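DNA alpha-glucosyltransferase (Enterobacteria phage T4, PDB 1XV5) is a phage glycosyltransferase of the GT-B class, built of two Rossmann-like halves, with uridine-5'-diphosphate bound in the model. Local coordinates at residues A[35-40]-A[54-59]; A[190-195]-A[366-371]; A[174-179]-A[389-394]. All blocks are in the same frame, centred on the assembly; numbering follows the deposited sequence.

From the N terminus, interaction 1 comes first: strand 34-40 leads into a 13-residue connection without helix or strand, and the chain returns beside it at 54-59 to form the outermost strand of the first parallel sheet. Interaction 3 opens next, at 174-179, where the chain leaves that sheet. Interaction 2 opens at 190-195, just before the second sheet begins, and closes at 366-371, so its whole span falls within that of interaction 3, which closes last at 389-394. Interactions 2 and 3 thus bring consecutive C-terminal helices onto the linking chain, about 31 Å apart between centres: the former beside the second sheet, the latter back near the first.

Interaction 1: residues A[35-40]-A[54-59]; sequences VTLVYA and KSFSIP
Ile58 grips the neighbouring strand with both its backbone groups. Its N donates to Leu37 O over 2.7 Å, meeting the carbonyl almost head-on. Its O receives Tyr39 N at 3.0 Å, that donor tilted from the carbonyl plane. Bonding to the residues on both sides of Val38 is the signature of a parallel bridge. One step back the ladder goes on through solvent: a water accepts from Leu37 N at 2.9 Å and donates to Phe56 O at 2.8 Å, spanning a gap where the incoming chain has not yet closed on the strand. Segment 54-59 is here entering the edge of the seven-stranded parallel sheet of a Rossmann-like half, with strand 3-8 on the far flank of 35-40. Tyr39 and Pro59 share one face of that sheet. The tyrosine CG is set between the backbone N and the carbonyl carbon (chi1 68°). Its ring meets the edge strand through CZ, 3.5 Å from Pro59 CB, and Pro59 CA lies over the ring face toward the rim. Ser57 OG approaches the ring edge near CE1, and a second water links it to Tyr39 OH. Toward the start of the contact, Leu37 CD2 meets the edge of the Phe56 ring at CE2, 3.6 Å away, and both residues pack against Leu22 of helix 17-30; Arg25 adds a cation-pi contact to Phe56. On the other face Val38 CG2 sits 4.1 Å from Ile58 CB, both side chains touching Leu72 of helix 66-73.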
ATOM      1  N   VAL A  35       9.772  17.698   9.600  1.00 24.60           N
ATOM      2  CA  VAL A  35       9.196  17.255   8.338  1.00 23.35           C
ATOM      3  C   VAL A  35       8.132  18.157   7.727  1.00 22.31           C
ATOM      4  O   VAL A  35       7.281  18.704   8.424  1.00 21.09           O
ATOM      5  CB  VAL A  35       8.567  15.845   8.493  1.00 22.38           C
ATOM      6  CG1 VAL A  35       8.004  15.367   7.164  1.00 21.42           C
ATOM      7  CG2 VAL A  35       9.605  14.867   9.022  1.00 21.96           C
ATOM      8  N   THR A  36       8.198  18.307   6.409  1.00 22.80           N
ATOM      9  CA  THR A  36       7.200  19.070   5.674  1.00 22.59           C
ATOM     10  C   THR A  36       6.669  18.091   4.637  1.00 21.93           C
ATOM     11  O   THR A  36       7.445  17.427   3.950  1.00 21.36           O
ATOM     12  CB  THR A  36       7.796  20.302   4.955  1.00 23.06           C
ATOM     13  OG1 THR A  36       8.828  19.887   4.054  1.00 25.26           O
ATOM     14  CG2 THR A  36       8.353  21.290   5.965  1.00 23.58           C
ATOM     15  N   LEU A  37       5.349  17.967   4.559  1.00 22.05           N
ATOM     16  CA  LEU A  37       4.731  17.062   3.597  1.00 21.51           C
ATOM     17  C   LEU A  37       4.088  17.927   2.530  1.00 21.01           C
ATOM     18  O   LEU A  37       3.151  18.674   2.808  1.00 21.56           O
ATOM     19  CB  LEU A  37       3.675  16.192   4.286  1.00 23.97           C
ATOM     20  CG  LEU A  37       2.920  15.191   3.409  1.00 25.43           C
ATOM     21  CD1 LEU A  37       3.890  14.172   2.828  1.00 28.30           C
ATOM     22  CD2 LEU A  37       1.863  14.494   4.242  1.00 28.24           C
ATOM     23  N   VAL A  38       4.600  17.816   1.310  1.00 20.99           N
ATOM     24  CA  VAL A  38       4.123  18.612   0.186  1.00 21.10           C
ATOM     25  C   VAL A  38       3.581  17.744  -0.942  1.00 20.83           C
ATOM     26  O   VAL A  38       4.164  16.717  -1.273  1.00 20.43           O
ATOM     27  CB  VAL A  38       5.278  19.467  -0.379  1.00 21.95           C
ATOM     28  CG1 VAL A  38       4.796  20.311  -1.548  1.00 20.59           C
ATOM     29  CG2 VAL A  38       5.863  20.333   0.720  1.00 22.07           C
ATOM     30  N   TYR A  39       2.465  18.156  -1.533  1.00 20.11           N
ATOM     31  CA  TYR A  39       1.904  17.404  -2.646  1.00 20.67           C
ATOM     32  C   TYR A  39       1.372  18.328  -3.732  1.00 21.61           C
ATOM     33  O   TYR A  39       0.866  19.412  -3.444  1.00 21.59           O
ATOM     34  CB  TYR A  39       0.792  16.456  -2.175  1.00 21.31           C
ATOM     35  CG  TYR A  39      -0.470  17.125  -1.681  1.00 22.23           C
ATOM     36  CD1 TYR A  39      -0.561  17.622  -0.380  1.00 21.96           C
ATOM     37  CD2 TYR A  39      -1.584  17.244  -2.512  1.00 24.23           C
ATOM     38  CE1 TYR A  39      -1.734  18.219   0.082  1.00 22.55           C
ATOM     39  CE2 TYR A  39      -2.756  17.839  -2.063  1.00 24.85           C
ATOM     40  CZ  TYR A  39      -2.826  18.323  -0.766  1.00 23.77           C
ATOM     41  OH  TYR A  39      -3.991  18.903  -0.324  1.00 25.17           O
ATOM     42  N   ALA A  40       1.507  17.894  -4.981  1.00 21.94           N
ATOM     43  CA  ALA A  40       1.032  18.667  -6.124  1.00 24.06           C
ATOM     44  C   ALA A  40      -0.490  18.630  -6.148  1.00 25.99           C
ATOM     45  O   ALA A  40      -1.094  17.556  -6.140  1.00 25.70           O
ATOM     46  CB  ALA A  40       1.592  18.090  -7.416  1.00 23.72           C
ATOM     47  N   LYS A  54      -4.907  16.668   6.306  1.00 24.19           N
ATOM     48  CA  LYS A  54      -5.306  18.056   6.107  1.00 26.58           C
ATOM     49  C   LYS A  54      -4.754  19.101   7.072  1.00 26.55           C
ATOM     50  O   LYS A  54      -4.562  20.253   6.684  1.00 27.43           O
ATOM     51  CB  LYS A  54      -6.833  18.145   6.070  1.00 28.13           C
ATOM     52  CG  LYS A  54      -7.458  17.416   4.887  1.00 30.88           C
ATOM     53  CD  LYS A  54      -8.971  17.360   5.008  1.00 33.00           C
ATOM     54  CE  LYS A  54      -9.588  16.515   3.902  1.00 34.14           C
ATOM     55  NZ  LYS A  54     -11.038  16.261   4.145  1.00 34.09           N
ATOM     56  N   SER A  55      -4.481  18.712   8.312  1.00 26.00           N
ATOM     57  CA  SER A  55      -3.978  19.664   9.299  1.00 27.46           C
ATOM     58  C   SER A  55      -2.498  20.018   9.156  1.00 27.16           C
ATOM     59  O   SER A  55      -2.009  20.914   9.846  1.00 28.26           O
ATOM     60  CB  SER A  55      -4.230  19.138  10.715  1.00 29.05           C
ATOM     61  OG  SER A  55      -3.400  18.028  11.003  1.00 31.96           O
ATOM     62  N   PHE A  56      -1.782  19.329   8.274  1.00 25.76           N
ATOM     63  CA  PHE A  56      -0.361  19.614   8.100  1.00 24.80           C
ATOM     64  C   PHE A  56       0.151  19.528   6.662  1.00 23.86           C
ATOM     65  O   PHE A  56       1.191  20.103   6.343  1.00 23.06           O
ATOM     66  CB  PHE A  56       0.478  18.682   8.984  1.00 25.13           C
ATOM     67  CG  PHE A  56       0.189  17.221   8.771  1.00 23.00           C
ATOM     68  CD1 PHE A  56      -0.735  16.557   9.573  1.00 22.80           C
ATOM     69  CD2 PHE A  56       0.819  16.515   7.751  1.00 22.29           C
ATOM     70  CE1 PHE A  56      -1.030  15.209   9.363  1.00 22.49           C
ATOM     71  CE2 PHE A  56       0.531  15.167   7.532  1.00 23.02           C
ATOM     72  CZ  PHE A  56      -0.395  14.514   8.339  1.00 21.00           C
ATOM     73  N   SER A  57      -0.564  18.812   5.800  1.00 22.96           N
ATOM     74  CA  SER A  57      -0.133  18.666   4.411  1.00 23.96           C
ATOM     75  C   SER A  57      -0.108  20.010   3.694  1.00 24.72           C
ATOM     76  O   SER A  57      -0.994  20.841   3.884  1.00 25.26           O
ATOM     77  CB  SER A  57      -1.055  17.707   3.659  1.00 23.16           C
ATOM     78  OG  SER A  57      -2.357  18.247   3.549  1.00 25.67           O
ATOM     79  N   ILE A  58       0.907  20.206   2.859  1.00 25.02           N
ATOM     80  CA  ILE A  58       1.073  21.451   2.114  1.00 25.57           C
ATOM     81  C   ILE A  58       0.827  21.268   0.619  1.00 25.45           C
ATOM     82  O   ILE A  58       1.656  20.701  -0.095  1.00 25.89           O
ATOM     83  CB  ILE A  58       2.494  22.017   2.302  1.00 25.97           C
ATOM     84  CG1 ILE A  58       2.783  22.214   3.790  1.00 26.25           C
ATOM     85  CG2 ILE A  58       2.635  23.337   1.549  1.00 27.51           C
ATOM     86  CD1 ILE A  58       4.229  22.568   4.092  1.00 29.20           C
ATOM     87  N   PRO A  59      -0.323  21.742   0.124  1.00 24.88           N
ATOM     88  CA  PRO A  59      -0.616  21.604  -1.302  1.00 24.78           C
ATOM     89  C   PRO A  59       0.044  22.718  -2.108  1.00 25.06           C
ATOM     90  O   PRO A  59       0.221  23.831  -1.615  1.00 24.30           O
ATOM     91  CB  PRO A  59      -2.136  21.686  -1.342  1.00 26.96           C
ATOM     92  CG  PRO A  59      -2.428  22.666  -0.258  1.00 25.74           C
ATOM     93  CD  PRO A  59      -1.504  22.227   0.860  1.00 26.00           C
TER
HETATM   94  O   HOH W   1       3.927  19.635   6.436  1.00 24.32           O
HETATM   95  O   HOH W   2      -4.204  19.689   2.319  1.00 31.97           O

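Interaction 2: residues A[190-195]-A[366-371]; sequences KDVSEI and SDRALY
Arg368 and Tyr371, on the first turn of helix 368-386, dock onto Val192 of the short 3-10 segment 192-194 and Ile195 just after it. A single guanidinium nitrogen, NH1, makes both direct hydrogen bonds. Arg368 NH1 reaches Ile195 O at 3.1 Å with an N-H...O angle of 156°, arriving in the carbonyl plane on a lone pair, though the oxygen is slightly tilted from the guanidinium plane. The same nitrogen stands only 2.7 Å from Val192 O, but that bond is bent to 122° and weak. Val192 O also accepts from Ile195 N, so the arginine joins a carbonyl already engaged. A water between Arg368 NH2 and Ile195 O adds two weak bonds. The contact joins the loop leading into strand 199-203 to the start of helix 368-386, in the Rossmann-like half built on the second seven-stranded parallel sheet; Tyr371 OH is hydrogen-bonded to Gly289 O of its strand 288-293. The loop is shaped by an Asx turn, in which Asp191 OD1 takes Ser193 N at 3.0 Å and Ser193 OG from opposite faces of its carboxylate plane. Asp367 is the N-cap residue of the helix, its OD2 accepting weakly from Ala369 N and Leu370 N. Beside these bonds the apolar parts meet. The arginine chain bends at chi2 (-85°), and Arg368 CD lies 3.5 Å from Val192 CG2. That methyl is also 3.8 Å from Tyr371 CD2, approaching the ring obliquely. Ile195 CD1 comes to 3.6 Å from Tyr371 CE2. Met197 packs against Val192, Arg368 and Tyr371, and Arg375 bonds to Lys190 O.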
ATOM      1  N   LYS A 190      -9.712  -4.916  19.683  1.00 14.23           N
ATOM      2  CA  LYS A 190     -10.926  -5.197  20.440  1.00 13.82           C
ATOM      3  C   LYS A 190     -10.804  -6.498  21.220  1.00 14.46           C
ATOM      4  O   LYS A 190     -10.009  -7.368  20.869  1.00 14.15           O
ATOM      5  CB  LYS A 190     -12.123  -5.327  19.492  1.00 14.61           C
ATOM      6  CG  LYS A 190     -12.437  -4.091  18.666  1.00 14.96           C
ATOM      7  CD  LYS A 190     -13.016  -2.979  19.527  1.00 15.37           C
ATOM      8  CE  LYS A 190     -13.395  -1.765  18.685  1.00 17.05           C
ATOM      9  NZ  LYS A 190     -12.207  -1.156  18.028  1.00 15.63           N
ATOM     10  N   ASP A 191     -11.597  -6.629  22.277  1.00 14.39           N
ATOM     11  CA  ASP A 191     -11.599  -7.861  23.048  1.00 17.10           C
ATOM     12  C   ASP A 191     -12.313  -8.844  22.124  1.00 16.01           C
ATOM     13  O   ASP A 191     -13.203  -8.446  21.367  1.00 16.00           O
ATOM     14  CB  ASP A 191     -12.384  -7.688  24.352  1.00 20.78           C
ATOM     15  CG  ASP A 191     -12.353  -8.936  25.221  1.00 27.20           C
ATOM     16  OD1 ASP A 191     -13.209  -9.830  25.035  1.00 29.51           O
ATOM     17  OD2 ASP A 191     -11.459  -9.030  26.090  1.00 31.51           O
ATOM     18  N   VAL A 192     -11.930 -10.115  22.178  1.00 16.04           N
ATOM     19  CA  VAL A 192     -12.530 -11.121  21.305  1.00 18.33           C
ATOM     20  C   VAL A 192     -14.058 -11.193  21.395  1.00 19.66           C
ATOM     21  O   VAL A 192     -14.730 -11.515  20.413  1.00 19.00           O
ATOM     22  CB  VAL A 192     -11.917 -12.529  21.567  1.00 19.02           C
ATOM     23  CG1 VAL A 192     -12.304 -13.033  22.949  1.00 19.69           C
ATOM     24  CG2 VAL A 192     -12.367 -13.505  20.483  1.00 19.30           C
ATOM     25  N   SER A 193     -14.612 -10.863  22.559  1.00 18.57           N
ATOM     26  CA  SER A 193     -16.063 -10.908  22.745  1.00 19.20           C
ATOM     27  C   SER A 193     -16.802  -9.863  21.911  1.00 18.56           C
ATOM     28  O   SER A 193     -18.005  -9.978  21.690  1.00 19.30           O
ATOM     29  CB  SER A 193     -16.410 -10.709  24.223  1.00 21.19           C
ATOM     30  OG  SER A 193     -16.065  -9.401  24.649  1.00 21.37           O
ATOM     31  N   GLU A 194     -16.075  -8.848  21.454  1.00 16.32           N
ATOM     32  CA  GLU A 194     -16.653  -7.765  20.660  1.00 16.32           C
ATOM     33  C   GLU A 194     -16.635  -8.049  19.160  1.00 15.27           C
ATOM     34  O   GLU A 194     -17.170  -7.270  18.372  1.00 16.70           O
ATOM     35  CB  GLU A 194     -15.872  -6.466  20.900  1.00 14.37           C
ATOM     36  CG  GLU A 194     -15.948  -5.893  22.303  1.00 17.03           C
ATOM     37  CD  GLU A 194     -15.074  -4.655  22.459  1.00 17.22           C
ATOM     38  OE1 GLU A 194     -13.861  -4.799  22.728  1.00 15.32           O
ATOM     39  OE2 GLU A 194     -15.600  -3.536  22.290  1.00 19.14           O
ATOM     40  N   ILE A 195     -16.019  -9.156  18.767  1.00 14.88           N
ATOM     41  CA  ILE A 195     -15.891  -9.493  17.352  1.00 15.51           C
ATOM     42  C   ILE A 195     -17.003 -10.372  16.780  1.00 15.92           C
ATOM     43  O   ILE A 195     -17.353 -11.400  17.356  1.00 16.11           O
ATOM     44  CB  ILE A 195     -14.528 -10.177  17.092  1.00 15.01           C
ATOM     45  CG1 ILE A 195     -13.396  -9.204  17.430  1.00 16.13           C
ATOM     46  CG2 ILE A 195     -14.428 -10.632  15.636  1.00 15.33           C
ATOM     47  CD1 ILE A 195     -12.015  -9.804  17.308  1.00 14.80           C
ATOM     48  N   SER A 366     -15.134 -20.988  16.111  1.00 18.95           N
ATOM     49  CA  SER A 366     -15.775 -21.725  17.195  1.00 22.30           C
ATOM     50  C   SER A 366     -15.034 -21.763  18.525  1.00 21.76           C
ATOM     51  O   SER A 366     -15.548 -22.304  19.505  1.00 22.27           O
ATOM     52  CB  SER A 366     -16.034 -23.161  16.739  1.00 24.56           C
ATOM     53  OG  SER A 366     -14.807 -23.840  16.533  1.00 31.51           O
ATOM     54  N   ASP A 367     -13.838 -21.189  18.571  1.00 20.47           N
ATOM     55  CA  ASP A 367     -13.044 -21.210  19.794  1.00 19.99           C
ATOM     56  C   ASP A 367     -12.375 -19.858  20.016  1.00 19.20           C
ATOM     57  O   ASP A 367     -11.327 -19.578  19.443  1.00 18.74           O
ATOM     58  CB  ASP A 367     -11.996 -22.322  19.677  1.00 20.60           C
ATOM     59  CG  ASP A 367     -11.151 -22.480  20.927  1.00 22.64           C
ATOM     60  OD1 ASP A 367     -10.410 -23.486  21.002  1.00 25.55           O
ATOM     61  OD2 ASP A 367     -11.214 -21.613  21.824  1.00 23.31           O
ATOM     62  N   ARG A 368     -12.994 -19.024  20.849  1.00 19.98           N
ATOM     63  CA  ARG A 368     -12.470 -17.692  21.136  1.00 21.50           C
ATOM     64  C   ARG A 368     -11.030 -17.694  21.649  1.00 21.17           C
ATOM     65  O   ARG A 368     -10.257 -16.792  21.329  1.00 20.71           O
ATOM     66  CB  ARG A 368     -13.372 -16.981  22.153  1.00 25.58           C
ATOM     67  CG  ARG A 368     -14.830 -16.856  21.720  1.00 29.70           C
ATOM     68  CD  ARG A 368     -15.091 -15.638  20.834  1.00 34.27           C
ATOM     69  NE  ARG A 368     -16.448 -15.665  20.286  1.00 36.53           N
ATOM     70  CZ  ARG A 368     -17.043 -14.644  19.671  1.00 37.01           C
ATOM     71  NH1 ARG A 368     -16.413 -13.487  19.516  1.00 33.73           N
ATOM     72  NH2 ARG A 368     -18.274 -14.788  19.197  1.00 36.98           N
ATOM     73  N   ALA A 369     -10.666 -18.696  22.445  1.00 19.94           N
ATOM     74  CA  ALA A 369      -9.308 -18.769  22.984  1.00 19.34           C
ATOM     75  C   ALA A 369      -8.297 -19.007  21.868  1.00 18.21           C
ATOM     76  O   ALA A 369      -7.238 -18.378  21.834  1.00 18.35           O
ATOM     77  CB  ALA A 369      -9.209 -19.875  24.030  1.00 20.51           C
ATOM     78  N   LEU A 370      -8.627 -19.923  20.962  1.00 16.15           N
ATOM     79  CA  LEU A 370      -7.769 -20.235  19.829  1.00 15.99           C
ATOM     80  C   LEU A 370      -7.668 -18.988  18.954  1.00 15.73           C
ATOM     81  O   LEU A 370      -6.579 -18.592  18.531  1.00 15.87           O
ATOM     82  CB  LEU A 370      -8.369 -21.390  19.019  1.00 16.74           C
ATOM     83  CG  LEU A 370      -7.678 -21.783  17.710  1.00 18.92           C
ATOM     84  CD1 LEU A 370      -6.231 -22.178  17.978  1.00 19.23           C
ATOM     85  CD2 LEU A 370      -8.442 -22.935  17.061  1.00 19.93           C
ATOM     86  N   TYR A 371      -8.820 -18.378  18.692  1.00 14.74           N
ATOM     87  CA  TYR A 371      -8.895 -17.169  17.876  1.00 14.75           C
ATOM     88  C   TYR A 371      -7.906 -16.141  18.414  1.00 14.63           C
ATOM     89  O   TYR A 371      -7.106 -15.572  17.664  1.00 13.84           O
ATOM     90  CB  TYR A 371     -10.314 -16.587  17.937  1.00 14.03           C
ATOM     91  CG  TYR A 371     -10.536 -15.376  17.048  1.00 15.29           C
ATOM     92  CD1 TYR A 371     -11.076 -15.512  15.769  1.00 14.92           C
ATOM     93  CD2 TYR A 371     -10.180 -14.098  17.478  1.00 13.82           C
ATOM     94  CE1 TYR A 371     -11.255 -14.402  14.934  1.00 14.31           C
ATOM     95  CE2 TYR A 371     -10.352 -12.984  16.656  1.00 14.73           C
ATOM     96  CZ  TYR A 371     -10.889 -13.142  15.386  1.00 15.54           C
ATOM     97  OH  TYR A 371     -11.058 -12.043  14.574  1.00 14.42           O
TER
HETATM   98  O   HOH W   3     -19.762 -13.745  16.652  1.00 19.11           O

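Interaction 3: residues A[174-179]-A[389-394]; sequences NFQPPM and SFCFKE
Pro178, in the irregular chain that leaves strand 172-174, wedges against Cys391 and Phe392 of the C-terminal helix 388-399; in GT-B proteins the last helix commonly crosses back to the N-terminal half, and this contact fits that pattern. The side chains of Pro178 and Phe392 cross at about a right angle. The proline CG lies 3.5 Å from the centroid of the aromatic ring and only 7° off the ring normal, a CH-pi contact over the middle of the face. Pro178 CD leans over the far end of the same face, 3.5 Å from Phe392 CZ, and Pro178 CB lies 3.7 Å from Phe392 CE1, so all three methylene carbons meet the one ring. The same Pro178 CG comes to 3.4 Å from Cys391 CB, closer than usual for two carbons, which marks a tight fit. The cysteine thiol turns off from this wedge: with SG anti to the carbonyl carbon (chi1 -52°), it faces the side chain of Gln176. No direct hydrogen bond joins the two segments. At the polar end a water instead donates to Asn174 O at 2.8 Å and to Glu394 OE2, also at 2.8 Å, while Arg304 NH1 holds the two residues from outside, by a salt bridge to Glu394 OE2 and a hydrogen bond to Asn174 OD1. Around this buried wedge, helix 17-30 brings Phe20 to Pro178 and Trp27 to Phe392. Tyr308 of helix 308-316 bonds through its hydroxyl to Pro178 O, and Gln386, at the end of helix 368-386, reaches Pro177 O. Behind the loop lies the first sheet: it follows edge strand 172-174, and Phe175 is still backbone-bonded to Ser140 of the adjacent strand 137-140.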
ATOM      1  N   ASN A 174      16.355  -2.257  -2.075  1.00 15.49           N
ATOM      2  CA  ASN A 174      15.037  -2.794  -1.802  1.00 14.78           C
ATOM      3  C   ASN A 174      14.505  -2.125  -0.542  1.00 15.85           C
ATOM      4  O   ASN A 174      15.279  -1.696   0.315  1.00 16.29           O
ATOM      5  CB  ASN A 174      15.106  -4.301  -1.584  1.00 15.80           C
ATOM      6  CG  ASN A 174      13.745  -4.907  -1.329  1.00 16.64           C
ATOM      7  OD1 ASN A 174      13.372  -5.179  -0.185  1.00 15.95           O
ATOM      8  ND2 ASN A 174      12.984  -5.110  -2.399  1.00 16.59           N
ATOM      9  N   PHE A 175      13.185  -2.032  -0.435  1.00 15.32           N
ATOM     10  CA  PHE A 175      12.558  -1.444   0.738  1.00 14.45           C
ATOM     11  C   PHE A 175      11.185  -2.067   0.923  1.00 13.29           C
ATOM     12  O   PHE A 175      10.631  -2.658  -0.008  1.00 15.56           O
ATOM     13  CB  PHE A 175      12.404   0.075   0.574  1.00 15.32           C
ATOM     14  CG  PHE A 175      11.142   0.490  -0.145  1.00 15.40           C
ATOM     15  CD1 PHE A 175      10.031   0.932   0.570  1.00 14.43           C
ATOM     16  CD2 PHE A 175      11.065   0.431  -1.531  1.00 14.73           C
ATOM     17  CE1 PHE A 175       8.857   1.313  -0.085  1.00 13.95           C
ATOM     18  CE2 PHE A 175       9.900   0.808  -2.201  1.00 13.88           C
ATOM     19  CZ  PHE A 175       8.791   1.252  -1.475  1.00 14.21           C
ATOM     20  N   GLN A 176      10.657  -1.951   2.136  1.00 14.19           N
ATOM     21  CA  GLN A 176       9.319  -2.436   2.455  1.00 14.28           C
ATOM     22  C   GLN A 176       8.566  -1.196   2.907  1.00 13.15           C
ATOM     23  O   GLN A 176       9.146  -0.329   3.558  1.00 14.93           O
ATOM     24  CB  GLN A 176       9.333  -3.415   3.629  1.00 12.69           C
ATOM     25  CG  GLN A 176      10.089  -4.695   3.408  1.00 14.08           C
ATOM     26  CD  GLN A 176      10.208  -5.488   4.694  1.00 15.38           C
ATOM     27  OE1 GLN A 176       9.228  -6.062   5.184  1.00 16.94           O
ATOM     28  NE2 GLN A 176      11.407  -5.507   5.260  1.00 10.92           N
ATOM     29  N   PRO A 177       7.274  -1.084   2.561  1.00 14.67           N
ATOM     30  CA  PRO A 177       6.469   0.077   2.967  1.00 12.29           C
ATOM     31  C   PRO A 177       6.035  -0.169   4.420  1.00 13.28           C
ATOM     32  O   PRO A 177       5.139  -0.976   4.680  1.00 13.25           O
ATOM     33  CB  PRO A 177       5.308   0.048   1.979  1.00 13.96           C
ATOM     34  CG  PRO A 177       5.117  -1.420   1.729  1.00 13.11           C
ATOM     35  CD  PRO A 177       6.529  -1.954   1.629  1.00 13.69           C
ATOM     36  N   PRO A 178       6.660   0.532   5.383  1.00 12.90           N
ATOM     37  CA  PRO A 178       6.362   0.380   6.808  1.00 13.49           C
ATOM     38  C   PRO A 178       5.153   1.109   7.363  1.00 13.66           C
ATOM     39  O   PRO A 178       4.703   2.116   6.825  1.00 14.67           O
ATOM     40  CB  PRO A 178       7.646   0.870   7.496  1.00 13.15           C
ATOM     41  CG  PRO A 178       8.599   1.274   6.348  1.00 12.40           C
ATOM     42  CD  PRO A 178       7.684   1.569   5.198  1.00 12.33           C
ATOM     43  N   MET A 179       4.652   0.586   8.475  1.00 15.25           N
ATOM     44  CA  MET A 179       3.523   1.177   9.173  1.00 15.58           C
ATOM     45  C   MET A 179       3.782   1.015  10.661  1.00 15.32           C
ATOM     46  O   MET A 179       4.415   0.045  11.076  1.00 14.02           O
ATOM     47  CB  MET A 179       2.227   0.453   8.805  1.00 17.14           C
ATOM     48  CG  MET A 179       1.002   0.993   9.508  1.00 19.41           C
ATOM     49  SD  MET A 179      -0.500   0.193   8.923  1.00 17.74           S
ATOM     50  CE  MET A 179      -0.687  -1.112  10.153  1.00 19.09           C
ATOM     51  N   SER A 389       9.397   0.869  13.094  1.00 16.00           N
ATOM     52  CA  SER A 389      10.560   0.896  13.978  1.00 17.62           C
ATOM     53  C   SER A 389      11.747   0.139  13.398  1.00 17.34           C
ATOM     54  O   SER A 389      12.901   0.462  13.692  1.00 18.47           O
ATOM     55  CB  SER A 389      10.202   0.332  15.361  1.00 16.79           C
ATOM     56  OG  SER A 389       9.912  -1.052  15.307  1.00 17.64           O
ATOM     57  N   PHE A 390      11.463  -0.860  12.570  1.00 15.16           N
ATOM     58  CA  PHE A 390      12.502  -1.659  11.937  1.00 15.47           C
ATOM     59  C   PHE A 390      12.852  -1.175  10.532  1.00 15.49           C
ATOM     60  O   PHE A 390      14.002  -0.847  10.240  1.00 14.89           O
ATOM     61  CB  PHE A 390      12.062  -3.121  11.811  1.00 16.00           C
ATOM     62  CG  PHE A 390      11.761  -3.790  13.117  1.00 17.11           C
ATOM     63  CD1 PHE A 390      12.753  -3.955  14.077  1.00 18.98           C
ATOM     64  CD2 PHE A 390      10.484  -4.281  13.379  1.00 15.09           C
ATOM     65  CE1 PHE A 390      12.476  -4.605  15.279  1.00 19.21           C
ATOM     66  CE2 PHE A 390      10.197  -4.931  14.576  1.00 15.90           C
ATOM     67  CZ  PHE A 390      11.197  -5.094  15.529  1.00 18.18           C
ATOM     68  N   CYS A 391      11.844  -1.140   9.666  1.00 14.83           N
ATOM     69  CA  CYS A 391      12.041  -0.777   8.270  1.00 14.94           C
ATOM     70  C   CYS A 391      12.502   0.645   7.978  1.00 14.47           C
ATOM     71  O   CYS A 391      13.402   0.834   7.166  1.00 15.10           O
ATOM     72  CB  CYS A 391      10.776  -1.099   7.477  1.00 13.60           C
ATOM     73  SG  CYS A 391      10.205  -2.807   7.723  1.00 14.85           S
ATOM     74  N   PHE A 392      11.899   1.646   8.614  1.00 15.36           N
ATOM     75  CA  PHE A 392      12.334   3.016   8.357  1.00 15.02           C
ATOM     76  C   PHE A 392      13.758   3.249   8.869  1.00 16.89           C
ATOM     77  O   PHE A 392      14.481   4.105   8.350  1.00 15.93           O
ATOM     78  CB  PHE A 392      11.346   4.026   8.960  1.00 15.34           C
ATOM     79  CG  PHE A 392      10.186   4.345   8.049  1.00 14.91           C
ATOM     80  CD1 PHE A 392       8.874   4.244   8.501  1.00 14.28           C
ATOM     81  CD2 PHE A 392      10.412   4.731   6.729  1.00 15.35           C
ATOM     82  CE1 PHE A 392       7.799   4.520   7.649  1.00 13.50           C
ATOM     83  CE2 PHE A 392       9.344   5.009   5.866  1.00 15.69           C
ATOM     84  CZ  PHE A 392       8.037   4.902   6.331  1.00 13.23           C
ATOM     85  N   LYS A 393      14.165   2.479   9.874  1.00 16.73           N
ATOM     86  CA  LYS A 393      15.524   2.587  10.398  1.00 17.88           C
ATOM     87  C   LYS A 393      16.463   2.025   9.334  1.00 17.48           C
ATOM     88  O   LYS A 393      17.503   2.611   9.030  1.00 16.99           O
ATOM     89  CB  LYS A 393      15.670   1.787  11.695  1.00 19.17           C
ATOM     90  CG  LYS A 393      17.119   1.567  12.130  1.00 24.48           C
ATOM     91  CD  LYS A 393      17.836   2.882  12.373  1.00 30.23           C
ATOM     92  CE  LYS A 393      19.328   2.677  12.613  1.00 33.95           C
ATOM     93  NZ  LYS A 393      19.594   1.715  13.714  1.00 36.04           N
ATOM     94  N   GLU A 394      16.081   0.883   8.763  1.00 15.72           N
ATOM     95  CA  GLU A 394      16.875   0.248   7.718  1.00 17.03           C
ATOM     96  C   GLU A 394      17.049   1.222   6.549  1.00 16.78           C
ATOM     97  O   GLU A 394      18.147   1.392   6.025  1.00 16.98           O
ATOM     98  CB  GLU A 394      16.183  -1.026   7.215  1.00 17.83           C
ATOM     99  CG  GLU A 394      16.970  -1.779   6.143  1.00 17.80           C
ATOM    100  CD  GLU A 394      16.183  -2.926   5.522  1.00 18.45           C
ATOM    101  OE1 GLU A 394      15.637  -3.758   6.278  1.00 18.89           O
ATOM    102  OE2 GLU A 394      16.119  -2.994   4.276  1.00 17.84           O
TER
HETATM  103  O   HOH W   4      15.327  -0.734   2.912  1.00 16.78           O